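Putative aminotransferase (Actinomadura melliaura, PDB 4ZWV) is probably a pyridoxal phosphate-dependent sugar aminotransferase of the DegT/DnrJ/EryC1 family, putatively serving aminopentose biosynthesis for the indolocarbazole AT2433. Local coordinates at residues E76-P81 and T99-D104. Residues are numbered along the deposited sequence; the frame is centred on the assembly and turned at random.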
ATOM      1  N   GLU A  76      12.943 -13.844  14.711  0.65 11.89           N
ATOM      2  CA  GLU A  76      13.106 -12.645  15.510  0.65 11.11           C
ATOM      3  C   GLU A  76      13.641 -11.469  14.699  0.65 10.94           C
ATOM      4  O   GLU A  76      14.657 -11.583  14.016  0.65 13.84           O
ATOM      5  CB  GLU A  76      14.042 -12.960  16.674  0.65 13.84           C
ATOM      6  CG  GLU A  76      14.529 -11.787  17.476  0.65 15.12           C
ATOM      7  CD  GLU A  76      15.511 -12.231  18.543  0.65 17.68           C
ATOM      8  OE1 GLU A  76      15.117 -12.289  19.728  0.65 16.06           O
ATOM      9  OE2 GLU A  76      16.671 -12.552  18.196  0.65 18.06           O
ATOM     10  N   VAL A  77      12.967 -10.328  14.789  1.00 10.87           N
ATOM     11  CA  VAL A  77      13.529  -9.096  14.244  1.00 10.48           C
ATOM     12  C   VAL A  77      13.764  -8.163  15.416  1.00 11.63           C
ATOM     13  O   VAL A  77      12.858  -7.922  16.210  1.00 10.92           O
ATOM     14  CB  VAL A  77      12.608  -8.422  13.221  1.00  9.85           C
ATOM     15  CG1 VAL A  77      13.258  -7.134  12.699  1.00 10.23           C
ATOM     16  CG2 VAL A  77      12.317  -9.380  12.067  1.00 12.24           C
ATOM     17  N   LEU A  78      14.987  -7.655  15.528  1.00  9.27           N
ATOM     18  CA  LEU A  78      15.352  -6.739  16.606  1.00  8.89           C
ATOM     19  C   LEU A  78      15.038  -5.309  16.184  1.00  9.27           C
ATOM     20  O   LEU A  78      15.405  -4.882  15.098  1.00 10.79           O
ATOM     21  CB  LEU A  78      16.833  -6.901  16.946  1.00  8.96           C
ATOM     22  CG  LEU A  78      17.173  -8.251  17.563  1.00 12.96           C
ATOM     23  CD1 LEU A  78      18.663  -8.603  17.459  1.00 15.24           C
ATOM     24  CD2 LEU A  78      16.767  -8.207  19.007  1.00 20.31           C
ATOM     25  N   SER A  79      14.350  -4.578  17.049  1.00  8.94           N
ATOM     26  CA  SER A  79      13.897  -3.235  16.720  1.00  9.33           C
ATOM     27  C   SER A  79      13.685  -2.476  18.021  1.00 11.76           C
ATOM     28  O   SER A  79      13.431  -3.089  19.058  1.00 12.12           O
ATOM     29  CB  SER A  79      12.597  -3.305  15.907  1.00  9.47           C
ATOM     30  OG  SER A  79      12.198  -2.033  15.443  1.00 10.78           O
ATOM     31  N   THR A  80      13.795  -1.152  17.978  0.56 10.55           N
ATOM     32  CA  THR A  80      13.491  -0.349  19.161  0.56 10.45           C
ATOM     33  C   THR A  80      12.036   0.118  19.093  0.56 10.59           C
ATOM     34  O   THR A  80      11.463   0.233  18.006  0.56 12.48           O
ATOM     35  CB  THR A  80      14.437   0.872  19.305  0.56 13.51           C
ATOM     36  OG1 THR A  80      14.505   1.271  20.677  0.56 12.30           O
ATOM     37  CG2 THR A  80      13.948   2.052  18.490  0.56 10.73           C
ATOM     38  N   PRO A  81      11.415   0.359  20.257  1.00  9.17           N
ATOM     39  CA  PRO A  81      10.037   0.851  20.239  1.00  9.86           C
ATOM     40  C   PRO A  81       9.920   2.361  20.095  1.00 11.65           C
ATOM     41  O   PRO A  81       8.802   2.849  19.936  1.00 11.66           O
ATOM     42  CB  PRO A  81       9.478   0.399  21.588  1.00 12.77           C
ATOM     43  CG  PRO A  81      10.665   0.297  22.479  1.00 13.78           C
ATOM     44  CD  PRO A  81      11.865  -0.015  21.613  1.00 12.77           C
ATOM     45  N   THR A  99      11.695  -8.434  18.950  1.00 10.76           N
ATOM     46  CA  THR A  99      12.431  -8.411  20.204  1.00 11.67           C
ATOM     47  C   THR A  99      12.905  -6.979  20.396  1.00 11.77           C
ATOM     48  O   THR A  99      13.692  -6.459  19.594  1.00 11.24           O
ATOM     49  CB  THR A  99      13.614  -9.377  20.207  1.00 15.97           C
ATOM     50  OG1 THR A  99      13.127 -10.723  20.140  1.00 19.46           O
ATOM     51  CG2 THR A  99      14.437  -9.203  21.476  1.00 17.29           C
ATOM     52  N   TRP A 100      12.393  -6.331  21.441  1.00 10.51           N
ATOM     53  CA  TRP A 100      12.695  -4.922  21.651  1.00  9.60           C
ATOM     54  C   TRP A 100      14.135  -4.699  22.079  1.00 10.39           C
ATOM     55  O   TRP A 100      14.659  -5.422  22.925  1.00 12.97           O
ATOM     56  CB  TRP A 100      11.783  -4.300  22.715  1.00 10.48           C
ATOM     57  CG  TRP A 100      10.326  -4.301  22.398  1.00 12.20           C
ATOM     58  CD1 TRP A 100       9.332  -4.862  23.147  1.00 12.15           C
ATOM     59  CD2 TRP A 100       9.681  -3.684  21.270  1.00  9.84           C
ATOM     60  NE1 TRP A 100       8.114  -4.658  22.547  1.00 12.49           N
ATOM     61  CE2 TRP A 100       8.295  -3.926  21.402  1.00 12.35           C
ATOM     62  CE3 TRP A 100      10.140  -2.956  20.163  1.00 11.03           C
ATOM     63  CZ2 TRP A 100       7.361  -3.465  20.466  1.00 12.16           C
ATOM     64  CZ3 TRP A 100       9.212  -2.498  19.234  1.00 12.35           C
ATOM     65  CH2 TRP A 100       7.844  -2.756  19.392  1.00 12.51           C
ATOM     66  N   VAL A 101      14.744  -3.677  21.491  1.00 10.95           N
ATOM     67  CA  VAL A 101      16.066  -3.207  21.878  1.00 12.02           C
ATOM     68  C   VAL A 101      15.913  -1.843  22.543  1.00 10.05           C
ATOM     69  O   VAL A 101      15.087  -1.018  22.121  1.00 12.47           O
ATOM     70  CB  VAL A 101      17.009  -3.108  20.660  1.00 11.54           C
ATOM     71  CG1 VAL A 101      18.434  -2.716  21.083  1.00 11.36           C
ATOM     72  CG2 VAL A 101      17.033  -4.442  19.917  1.00 13.07           C
ATOM     73  N   ASP A 102      16.705  -1.624  23.585  1.00 11.00           N
ATOM     74  CA  ASP A 102      16.636  -0.399  24.363  1.00 12.73           C
ATOM     75  C   ASP A 102      17.152   0.785  23.564  1.00 12.66           C
ATOM     76  O   ASP A 102      17.703   0.639  22.465  1.00 13.07           O
ATOM     77  CB  ASP A 102      17.442  -0.561  25.652  1.00 12.13           C
ATOM     78  CG  ASP A 102      16.913   0.278  26.809  1.00 14.17           C
ATOM     79  OD1 ASP A 102      16.087   1.192  26.586  1.00 13.98           O
ATOM     80  OD2 ASP A 102      17.332  -0.009  27.948  1.00 15.92           O
ATOM     81  N   VAL A 103      16.959   1.963  24.141  1.00 12.19           N
ATOM     82  CA  VAL A 103      17.351   3.231  23.557  1.00 14.43           C
ATOM     83  C   VAL A 103      18.516   3.843  24.338  1.00 14.08           C
ATOM     84  O   VAL A 103      18.533   3.799  25.570  1.00 16.32           O
ATOM     85  CB  VAL A 103      16.151   4.199  23.550  1.00 13.56           C
ATOM     86  CG1 VAL A 103      16.558   5.580  23.113  1.00 17.61           C
ATOM     87  CG2 VAL A 103      15.034   3.655  22.652  1.00 13.93           C
ATOM     88  N   ASP A 104      19.490   4.402  23.621  1.00 12.91           N
ATOM     89  CA  ASP A 104      20.570   5.160  24.241  1.00 14.36           C
ATOM     90  C   ASP A 104      20.026   6.523  24.677  1.00 14.46           C
ATOM     91  O   ASP A 104      19.621   7.316  23.833  1.00 14.16           O
ATOM     92  CB  ASP A 104      21.733   5.326  23.253  1.00 16.23           C
ATOM     93  CG  ASP A 104      22.912   6.094  23.841  1.00 24.17           C
ATOM     94  OD1 ASP A 104      22.844   6.524  25.009  1.00 22.59           O
ATOM     95  OD2 ASP A 104      23.913   6.275  23.119  1.00 31.54           O
TER
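T99 and E76 open a parallel strand pair, 76-79 beside 97-100, joined through helix 85-93 as a beta-alpha-beta unit at one border of the seven-stranded sheet of this PLP-dependent aminotransferase fold. The ladder runs T99 N to V77 O, S79 N to T99 O and V101 N to S79 O. On T99, CB lies 3.3 Å from E76 OE1 and also meets L78 CD2. T99 OG1, anti to its own carbonyl carbon (chi1 -66°), donates to E76 OE1 on the anti side of the carboxylate at 2.6 Å, in the E76 conformer described here, one of two. T99 CG2, the other branch, lies beside L78 CD2 at 3.5 Å, the two side chains pointing the same way. E76 OE2 also takes hydrogen bonds with T123 OG1 and S120 OG, and OE1 has a long, weak ion pair with R97. A valine in place of T99 would probably leave E76 OE1 without its hydroxyl donor. V101 CG2 meets L78 CB, and L115 of helix 112-118 packs on both residues. On the other face S79 OG bonds to N88 of helix 85-93. Beyond the strands T80 OG1, anti to its backbone N (chi1 -155°) in one of two conformers, donates to V101 O at 2.8 Å; the T80 side chain is about 10 Å from that of H164, a pyridoxal phosphate-binding residue. P81 CB sits over one face of the W100 indole, 3.9 Å from the six-membered ring centroid and 20° off its normal, while S79 O lies at the ring edge, 3.5 Å from W100 CE3.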